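Local coordinates for RNA-binding protein RO60 (Deinococcus radiodurans, PDB 2NVO) that binds several small RNAs that accumulate during recovery from ultraviolet irradiation and contributes to the resistance of the bacterium to that radiation, at residues 367-372 and 416-421; 394-399 and 406-411. All coordinates share one frame; numbering follows the deposited sequence.

Interaction 1 (367-372 and 416-421); sequences LALDVS and RPLGIT. With CA (calcium ion), chain B.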
# COMPACT_ATOMS: atom_id res chain seq x y z
N LEU A 367 -11.57 -7.00 19.61
CA LEU A 367 -10.68 -5.84 19.43
C LEU A 367 -10.49 -5.24 20.81
O LEU A 367 -11.46 -4.93 21.49
CB LEU A 367 -11.30 -4.82 18.47
CG LEU A 367 -10.92 -4.79 16.99
CD1 LEU A 367 -11.13 -6.15 16.34
CD2 LEU A 367 -11.68 -3.69 16.24
N ALA A 368 -9.24 -5.14 21.25
CA ALA A 368 -8.93 -4.58 22.55
C ALA A 368 -8.19 -3.25 22.31
O ALA A 368 -7.10 -3.24 21.77
CB ALA A 368 -8.07 -5.54 23.31
N LEU A 369 -8.85 -2.16 22.67
CA LEU A 369 -8.37 -0.81 22.42
C LEU A 369 -7.72 -0.23 23.67
O LEU A 369 -8.29 -0.25 24.75
CB LEU A 369 -9.54 0.09 22.03
CG LEU A 369 -9.99 0.15 20.58
CD1 LEU A 369 -9.87 -1.21 19.90
CD2 LEU A 369 -11.38 0.75 20.44
N ASP A 370 -6.51 0.29 23.48
CA ASP A 370 -5.89 1.21 24.42
C ASP A 370 -6.81 2.43 24.48
O ASP A 370 -7.15 3.03 23.45
CB ASP A 370 -4.49 1.57 23.89
CG ASP A 370 -3.63 2.33 24.91
OD1 ASP A 370 -4.18 3.19 25.61
OD2 ASP A 370 -2.41 2.06 24.99
N VAL A 371 -7.25 2.80 25.68
CA VAL A 371 -8.19 3.92 25.84
C VAL A 371 -7.59 5.07 26.66
O VAL A 371 -8.31 5.95 27.11
CB VAL A 371 -9.52 3.46 26.52
CG1 VAL A 371 -10.28 2.48 25.63
CG2 VAL A 371 -9.26 2.85 27.90
N SER A 372 -6.28 5.05 26.86
CA SER A 372 -5.62 6.07 27.67
C SER A 372 -5.45 7.37 26.88
O SER A 372 -5.59 7.37 25.65
CB SER A 372 -4.27 5.57 28.15
OG SER A 372 -3.43 5.28 27.05
N ARG A 416 -12.79 -4.14 30.05
CA ARG A 416 -14.23 -4.14 29.94
C ARG A 416 -14.66 -3.80 28.54
O ARG A 416 -13.86 -3.30 27.75
CB ARG A 416 -14.83 -3.13 30.91
CG ARG A 416 -14.49 -1.69 30.56
CD ARG A 416 -15.46 -0.73 31.19
NE ARG A 416 -14.98 0.65 31.12
CZ ARG A 416 -15.23 1.48 30.12
NH1 ARG A 416 -15.96 1.09 29.08
NH2 ARG A 416 -14.75 2.71 30.16
N PRO A 417 -15.94 -4.06 28.22
CA PRO A 417 -16.52 -3.73 26.92
C PRO A 417 -16.60 -2.23 26.76
O PRO A 417 -16.82 -1.53 27.76
CB PRO A 417 -17.93 -4.32 27.00
CG PRO A 417 -17.87 -5.33 28.08
CD PRO A 417 -16.88 -4.80 29.07
N LEU A 418 -16.42 -1.75 25.54
CA LEU A 418 -16.50 -0.32 25.28
C LEU A 418 -17.91 0.04 24.84
O LEU A 418 -18.31 1.20 24.88
CB LEU A 418 -15.48 0.10 24.20
CG LEU A 418 -14.11 0.65 24.63
CD1 LEU A 418 -13.67 0.23 26.03
CD2 LEU A 418 -13.00 0.40 23.59
N GLY A 419 -18.67 -0.97 24.44
CA GLY A 419 -20.05 -0.74 24.04
C GLY A 419 -20.17 -0.00 22.72
O GLY A 419 -21.18 0.64 22.44
N ILE A 420 -19.13 -0.09 21.89
CA ILE A 420 -19.23 0.44 20.54
C ILE A 420 -20.04 -0.51 19.68
O ILE A 420 -19.85 -1.72 19.72
CB ILE A 420 -17.85 0.63 19.89
CG1 ILE A 420 -17.03 1.64 20.71
CG2 ILE A 420 -18.00 1.12 18.46
CD1 ILE A 420 -15.54 1.47 20.55
N THR A 421 -20.96 0.04 18.88
CA THR A 421 -21.78 -0.79 18.00
C THR A 421 -21.75 -0.26 16.58
O THR A 421 -21.24 0.85 16.34
CB THR A 421 -23.24 -0.86 18.49
OG1 THR A 421 -23.93 0.33 18.10
CG2 THR A 421 -23.28 -0.98 20.01
CA CA B . -0.89 5.69 27.02
O HOH W 1 -0.93 4.18 25.09
O HOH W 2 -1.08 3.89 28.70
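The MIDAS-like metal site of the VWFA-like domain begins where strand 364-369 ends; there Leu-369, the last strand residue, packs on Leu-418 and Ile-420 just beyond the edge strand 415-417, and Val-371, in the loop that follows, on Leu-418. Leu-418 carries most of the contact through one methyl: its CD2 lies 3.6 Å from Leu-369 CD2, the two side chains crossing at a slant, and 4.0 Å from Val-371 CG1, beside which Leu-418 runs the other way. With CG1 anti to its carbonyl carbon (chi1 -65°), Val-371 sets that branch against both leucine methyls. Ile-420 CD1 adds a looser touch, 4.2 Å from Leu-369 CD2. The CB of Asp-370, between them, is directed away from 416-421. Asp-370 OD1 accepts hydrogen bonds from Ser-372 N (3.1 Å), closing an Asx turn, and from Ser-372 OG (2.6 Å), the latter on its syn lone pair. Ser-372 OG in turn binds calcium at 2.6 Å, alongside Ser-374, Glu-467 and two waters; one of these waters donates to Asp-370 OD2. The chemistry thus divides: apolar packing without a hydrogen bond joins the segments, while a second-shell carboxylate fixes the serine hydroxyl that meets the metal.

Interaction 2 (394-399 and 406-411); sequences AMSLIA and ALTMGF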
# COMPACT_ATOMS: atom_id res chain seq x y z
N ALA A 394 -12.09 3.93 14.03
CA ALA A 394 -12.41 3.64 12.63
C ALA A 394 -12.34 2.13 12.34
O ALA A 394 -13.28 1.54 11.78
CB ALA A 394 -11.47 4.43 11.67
N MET A 395 -11.24 1.50 12.76
CA MET A 395 -11.04 0.07 12.54
C MET A 395 -12.06 -0.78 13.32
O MET A 395 -12.45 -1.84 12.87
CB MET A 395 -9.61 -0.36 12.90
CG MET A 395 -8.52 0.22 11.97
SD MET A 395 -8.77 -0.17 10.22
CE MET A 395 -8.59 -1.94 10.19
N SER A 396 -12.47 -0.29 14.48
CA SER A 396 -13.49 -0.97 15.29
C SER A 396 -14.83 -0.96 14.55
O SER A 396 -15.48 -2.00 14.41
CB SER A 396 -13.66 -0.28 16.64
OG SER A 396 -12.53 -0.50 17.48
N LEU A 397 -15.23 0.21 14.07
CA LEU A 397 -16.45 0.33 13.27
C LEU A 397 -16.43 -0.60 12.06
O LEU A 397 -17.43 -1.29 11.77
CB LEU A 397 -16.67 1.77 12.83
CG LEU A 397 -17.08 2.71 13.95
CD1 LEU A 397 -17.16 4.11 13.39
CD2 LEU A 397 -18.43 2.26 14.60
N ILE A 398 -15.30 -0.62 11.36
CA ILE A 398 -15.11 -1.56 10.25
C ILE A 398 -15.34 -3.01 10.63
O ILE A 398 -16.08 -3.73 9.95
CB ILE A 398 -13.72 -1.41 9.60
CG1 ILE A 398 -13.66 -0.08 8.84
CG2 ILE A 398 -13.46 -2.56 8.65
CD1 ILE A 398 -12.31 0.21 8.15
N ALA A 399 -14.69 -3.47 11.70
CA ALA A 399 -14.88 -4.84 12.19
C ALA A 399 -16.35 -5.10 12.55
O ALA A 399 -16.95 -6.06 12.07
CB ALA A 399 -13.98 -5.13 13.38
N ALA A 406 -17.74 -9.33 16.19
CA ALA A 406 -16.69 -8.47 16.68
C ALA A 406 -17.17 -7.96 18.01
O ALA A 406 -18.34 -7.69 18.19
CB ALA A 406 -16.46 -7.34 15.72
N LEU A 407 -16.27 -7.85 18.96
CA LEU A 407 -16.64 -7.27 20.23
C LEU A 407 -15.47 -6.35 20.53
O LEU A 407 -14.34 -6.76 20.30
CB LEU A 407 -16.74 -8.38 21.27
CG LEU A 407 -16.75 -7.98 22.75
CD1 LEU A 407 -17.97 -7.16 23.08
CD2 LEU A 407 -16.72 -9.24 23.62
N THR A 408 -15.73 -5.14 21.02
CA THR A 408 -14.63 -4.23 21.41
C THR A 408 -14.53 -4.07 22.92
O THR A 408 -15.51 -3.78 23.60
CB THR A 408 -14.77 -2.84 20.79
OG1 THR A 408 -15.81 -2.13 21.48
CG2 THR A 408 -15.09 -2.95 19.31
N MET A 409 -13.32 -4.30 23.43
CA MET A 409 -13.02 -4.17 24.83
C MET A 409 -11.98 -3.04 24.95
O MET A 409 -11.37 -2.64 23.97
CB MET A 409 -12.41 -5.46 25.37
CG MET A 409 -13.26 -6.72 25.09
SD MET A 409 -14.74 -6.68 26.11
CE MET A 409 -14.02 -7.01 27.72
N GLY A 410 -11.79 -2.57 26.18
CA GLY A 410 -10.83 -1.51 26.45
C GLY A 410 -10.05 -1.79 27.71
O GLY A 410 -10.56 -2.46 28.63
N PHE A 411 -8.81 -1.29 27.75
CA PHE A 411 -7.94 -1.47 28.90
C PHE A 411 -8.19 -0.31 29.89
O PHE A 411 -7.33 0.55 30.13
CB PHE A 411 -6.47 -1.47 28.47
CG PHE A 411 -6.07 -2.60 27.52
CD1 PHE A 411 -5.57 -3.81 28.01
CD2 PHE A 411 -6.14 -2.44 26.15
CE1 PHE A 411 -5.18 -4.80 27.16
CE2 PHE A 411 -5.74 -3.45 25.28
CZ PHE A 411 -5.26 -4.62 25.79
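Helix 388-402 runs over one face of the sheet beside strand 405-411, with CA atoms 6.1 Å apart at Ala-399 and Ala-406 and 7.0 Å apart at Ser-396 and Thr-408. Small side chains permit this closeness. At the nearer pair two methyls meet, Ala-399 CB to Ala-406 CB at 4.1 Å, and the Ala-406 methyl (CB) also rests on the helix backbone, 3.9 Å from Ala-399 C. One helical turn earlier, Ser-396 faces the methyl branch of Thr-408: CG2 of the threonine lies 4.0 Å from both CB and OG of Ser-396. Thr-408 has its CG2 anti to the carbonyl carbon, and the same torsion (chi1 74°) tucks OG1 back over the threonine's own backbone and presents carbon rather than oxygen to the helix. The serine hydroxyl is bonded back to the carbonyl of Ala-392 in its own helix, an arrangement that lets a buried polar group sit beside a methyl. Leu-367 and Leu-369 of the neighbouring strand touch Ser-396 as well, while Leu-418 and Ile-420 also touch Thr-408. Such close helix-on-strand packing is at home in the beta-alpha-beta unit formed by strand 364-369, helix 388-402 and strand 405-411, a building block of the Rossmann-like VWFA fold.

How the interactions relate
Interactions 1 and 2 have centres about 6 Å apart and both reach the same sheet of the VWFA-like domain, in which strand 405-411 lies between strand 364-369, parallel to it, and the antiparallel edge strand 415-417. Along the chain, interaction 2 is nested within the span that interaction 1 closes. Strand 405-411 joins both neighbours: Met-409 N is hydrogen-bonded to Leu-367 O at 2.8 Å, and Gly-410 N probably to Arg-416 O at 2.7 Å, while Leu-418 CD1 packs on Gly-410 CA at 3.4 Å. The helix contact and the packing beside the metal site are therefore parts of one continuous core in the domain that closes the TROVE horseshoe into a ring.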